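PDB 4LDF: GCN5 like acetylase + bromodomain from Cryptosporidium parvum, which probably acetylates histone H3 as a GCN5-type transcriptional activator, the part described here being its bromodomain, a module that typically recognises acetylated lysine. Local coordinates for residues 20-25 and 105-110. Sequence-based numbering, arbitrary orientation.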
ATOM      1  N   GLN A  20       0.935   4.334  10.802  1.00 19.13           N
ATOM      2  CA  GLN A  20       2.364   4.670  10.862  1.00 17.83           C
ATOM      3  C   GLN A  20       3.258   3.825   9.942  1.00 19.05           C
ATOM      4  O   GLN A  20       4.291   4.308   9.452  1.00 17.95           O
ATOM      5  CB  GLN A  20       2.879   4.718  12.302  1.00 19.46           C
ATOM      6  CG  GLN A  20       2.301   5.898  13.089  1.00 30.82           C
ATOM      7  CD  GLN A  20       2.935   6.054  14.447  1.00 40.05           C
ATOM      8  OE1 GLN A  20       4.087   5.677  14.680  1.00 32.33           O
ATOM      9  NE2 GLN A  20       2.197   6.638  15.363  1.00 30.99           N
ATOM     10  N   LEU A  21       2.854   2.572   9.700  1.00 15.42           N
ATOM     11  CA  LEU A  21       3.530   1.686   8.745  1.00 13.82           C
ATOM     12  C   LEU A  21       3.348   2.307   7.344  1.00 15.05           C
ATOM     13  O   LEU A  21       4.298   2.407   6.580  1.00 14.89           O
ATOM     14  CB  LEU A  21       2.906   0.281   8.811  1.00 12.71           C
ATOM     15  CG  LEU A  21       3.333  -0.769   7.797  1.00 17.19           C
ATOM     16  CD1 LEU A  21       3.224  -2.165   8.398  1.00 16.17           C
ATOM     17  CD2 LEU A  21       2.484  -0.710   6.527  1.00 18.04           C
ATOM     18  N   LEU A  22       2.137   2.731   7.042  1.00 13.99           N
ATOM     19  CA  LEU A  22       1.771   3.336   5.768  1.00 15.14           C
ATOM     20  C   LEU A  22       2.482   4.665   5.588  1.00 19.47           C
ATOM     21  O   LEU A  22       2.967   4.938   4.498  1.00 18.86           O
ATOM     22  CB  LEU A  22       0.263   3.488   5.655  1.00 15.17           C
ATOM     23  CG  LEU A  22      -0.543   2.193   5.464  1.00 18.22           C
ATOM     24  CD1 LEU A  22      -2.003   2.449   5.795  1.00 19.98           C
ATOM     25  CD2 LEU A  22      -0.412   1.646   4.029  1.00 16.33           C
ATOM     26  N   ASP A  23       2.607   5.447   6.680  1.00 18.39           N
ATOM     27  CA  ASP A  23       3.355   6.704   6.689  1.00 18.68           C
ATOM     28  C   ASP A  23       4.838   6.423   6.433  1.00 21.69           C
ATOM     29  O   ASP A  23       5.405   7.057   5.563  1.00 22.00           O
ATOM     30  CB  ASP A  23       3.129   7.529   7.975  1.00 19.54           C
ATOM     31  CG  ASP A  23       3.527   8.994   7.822  1.00 28.45           C
ATOM     32  OD1 ASP A  23       4.236   9.510   8.703  1.00 29.98           O
ATOM     33  OD2 ASP A  23       3.160   9.611   6.789  1.00 31.78           O
ATOM     34  N   THR A  24       5.432   5.417   7.108  1.00 16.76           N
ATOM     35  CA  THR A  24       6.826   5.029   6.854  1.00 16.25           C
ATOM     36  C   THR A  24       7.001   4.665   5.376  1.00 18.61           C
ATOM     37  O   THR A  24       7.940   5.149   4.728  1.00 16.96           O
ATOM     38  CB  THR A  24       7.259   3.852   7.765  1.00 22.07           C
ATOM     39  OG1 THR A  24       7.363   4.345   9.089  1.00 18.54           O
ATOM     40  CG2 THR A  24       8.630   3.257   7.358  1.00 16.80           C
ATOM     41  N   LEU A  25       6.097   3.796   4.862  1.00 16.14           N
ATOM     42  CA  LEU A  25       6.103   3.362   3.471  1.00 15.78           C
ATOM     43  C   LEU A  25       6.039   4.539   2.517  1.00 18.98           C
ATOM     44  O   LEU A  25       6.887   4.629   1.634  1.00 17.99           O
ATOM     45  CB  LEU A  25       4.994   2.334   3.174  1.00 15.59           C
ATOM     46  CG  LEU A  25       4.891   1.842   1.728  1.00 19.83           C
ATOM     47  CD1 LEU A  25       6.064   0.899   1.346  1.00 20.31           C
ATOM     48  CD2 LEU A  25       3.554   1.156   1.479  1.00 19.36           C
ATOM     49  N   PHE A 105      11.195  -3.638   1.769  1.00 20.85           N
ATOM     50  CA  PHE A 105      11.502  -2.595   2.757  1.00 19.59           C
ATOM     51  C   PHE A 105      10.479  -2.575   3.913  1.00 21.93           C
ATOM     52  O   PHE A 105      10.888  -2.474   5.070  1.00 20.61           O
ATOM     53  CB  PHE A 105      11.579  -1.210   2.064  1.00 20.47           C
ATOM     54  CG  PHE A 105      11.438   0.002   2.957  1.00 21.99           C
ATOM     55  CD1 PHE A 105      12.533   0.504   3.654  1.00 24.58           C
ATOM     56  CD2 PHE A 105      10.217   0.669   3.072  1.00 22.64           C
ATOM     57  CE1 PHE A 105      12.400   1.625   4.485  1.00 25.40           C
ATOM     58  CE2 PHE A 105      10.094   1.805   3.875  1.00 25.50           C
ATOM     59  CZ  PHE A 105      11.179   2.265   4.594  1.00 24.23           C
ATOM     60  N   ILE A 106       9.167  -2.667   3.593  1.00 16.70           N
ATOM     61  CA  ILE A 106       8.068  -2.576   4.577  1.00 15.85           C
ATOM     62  C   ILE A 106       7.643  -3.870   5.295  1.00 16.37           C
ATOM     63  O   ILE A 106       7.052  -3.786   6.382  1.00 13.44           O
ATOM     64  CB  ILE A 106       6.853  -1.768   4.023  1.00 18.40           C
ATOM     65  CG1 ILE A 106       6.071  -1.017   5.139  1.00 19.39           C
ATOM     66  CG2 ILE A 106       5.927  -2.648   3.178  1.00 20.91           C
ATOM     67  CD1 ILE A 106       6.852   0.106   5.898  1.00 17.24           C
ATOM     68  N   TRP A 107       7.923  -5.046   4.697  1.00 14.71           N
ATOM     69  CA  TRP A 107       7.571  -6.357   5.273  1.00 14.84           C
ATOM     70  C   TRP A 107       8.095  -6.560   6.709  1.00 19.42           C
ATOM     71  O   TRP A 107       7.301  -7.029   7.529  1.00 20.12           O
ATOM     72  CB  TRP A 107       7.867  -7.539   4.327  1.00 13.65           C
ATOM     73  CG  TRP A 107       6.640  -8.343   3.978  1.00 15.35           C
ATOM     74  CD1 TRP A 107       6.428  -9.671   4.232  1.00 18.22           C
ATOM     75  CD2 TRP A 107       5.462  -7.873   3.295  1.00 15.61           C
ATOM     76  NE1 TRP A 107       5.177 -10.041   3.798  1.00 17.10           N
ATOM     77  CE2 TRP A 107       4.570  -8.965   3.200  1.00 19.24           C
ATOM     78  CE3 TRP A 107       5.051  -6.614   2.803  1.00 17.12           C
ATOM     79  CZ2 TRP A 107       3.288  -8.838   2.632  1.00 19.19           C
ATOM     80  CZ3 TRP A 107       3.813  -6.510   2.189  1.00 18.78           C
ATOM     81  CH2 TRP A 107       2.945  -7.612   2.113  1.00 19.31           C
ATOM     82  N   PRO A 108       9.352  -6.170   7.074  1.00 16.91           N
ATOM     83  CA  PRO A 108       9.775  -6.284   8.486  1.00 17.22           C
ATOM     84  C   PRO A 108       8.842  -5.536   9.457  1.00 20.24           C
ATOM     85  O   PRO A 108       8.523  -6.083  10.510  1.00 20.85           O
ATOM     86  CB  PRO A 108      11.167  -5.638   8.495  1.00 18.49           C
ATOM     87  CG  PRO A 108      11.671  -5.798   7.127  1.00 23.60           C
ATOM     88  CD  PRO A 108      10.459  -5.641   6.246  1.00 19.46           C
ATOM     89  N   MET A 109       8.417  -4.298   9.115  1.00 16.02           N
ATOM     90  CA  MET A 109       7.519  -3.492   9.967  1.00 14.81           C
ATOM     91  C   MET A 109       6.139  -4.153  10.082  1.00 18.38           C
ATOM     92  O   MET A 109       5.528  -4.082  11.136  1.00 19.95           O
ATOM     93  CB  MET A 109       7.379  -2.053   9.419  1.00 16.24           C
ATOM     94  CG  MET A 109       6.613  -1.111  10.340  1.00 18.07           C
ATOM     95  SD  MET A 109       6.742   0.611   9.833  1.00 20.48           S
ATOM     96  CE  MET A 109       6.196   1.397  11.327  1.00 17.57           C
ATOM     97  N   LEU A 110       5.657  -4.800   9.009  1.00 14.60           N
ATOM     98  CA  LEU A 110       4.350  -5.484   8.988  1.00 14.07           C
ATOM     99  C   LEU A 110       4.269  -6.612  10.033  1.00 17.77           C
ATOM    100  O   LEU A 110       3.204  -6.839  10.584  1.00 15.39           O
ATOM    101  CB  LEU A 110       4.055  -6.017   7.559  1.00 13.86           C
ATOM    102  CG  LEU A 110       2.673  -6.591   7.248  1.00 17.18           C
ATOM    103  CD1 LEU A 110       1.580  -5.538   7.379  1.00 20.40           C
ATOM    104  CD2 LEU A 110       2.636  -7.155   5.851  1.00 15.27           C
TER
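Helices 14-27 and 93-110, the first and last of the bromodomain's left-handed four-helix bundle, run nearly antiparallel here: the axes of residues 20-25 and 105-110 come within 10.3 Å at 164°, and together the segments bury 394 Å². Apolar contacts dominate. Leu-21 lies against three residues that fall within about one turn of the facing helix: its CG is 3.8 Å from Ile-106 CG1, its CA 3.6 Å from Met-109 SD, and its CD1 3.9 Å from Leu-110 CD1. Ile-106, whose CA-CB bond points at the partner helix, reaches the backbone with CD1, 3.5 Å from Leu-21 O, while its CB meets Leu-25 CD1 at 3.9 Å. This register follows the antiparallel course, Leu-21 facing Met-109 (CA to CA 6.6 Å) and Leu-25 facing Ile-106 (6.4 Å).

Toward the more open flank, Thr-24 CG2 lies 3.9 Å from both Phe-105 CZ and Ile-106 CD1, and Thr-24 OG1 is 3.9 Å from Met-109 SD. The extended, all-t side chain of Met-109 spans the gap, bringing CE to 4.0 Å from Gln-20 O. At the Phe-105 end, Leu-25 CA lies near the ring edge, 4.3 Å from Phe-105 CE2, and the same ring packs edge-to-face with His-28.

Pro-108 has no amide hydrogen, and helix 93-110 is kinked at 108-109, although Leu-110 N still donates a hydrogen bond to Ile-106 O (3.1 Å). On the buried side, Leu-21 and Leu-110 both touch Phe-74 and Leu-25 touches Leu-78, joining this helix pair to helix 71-88, while Leu-22 and Leu-25 also meet helix 56-64.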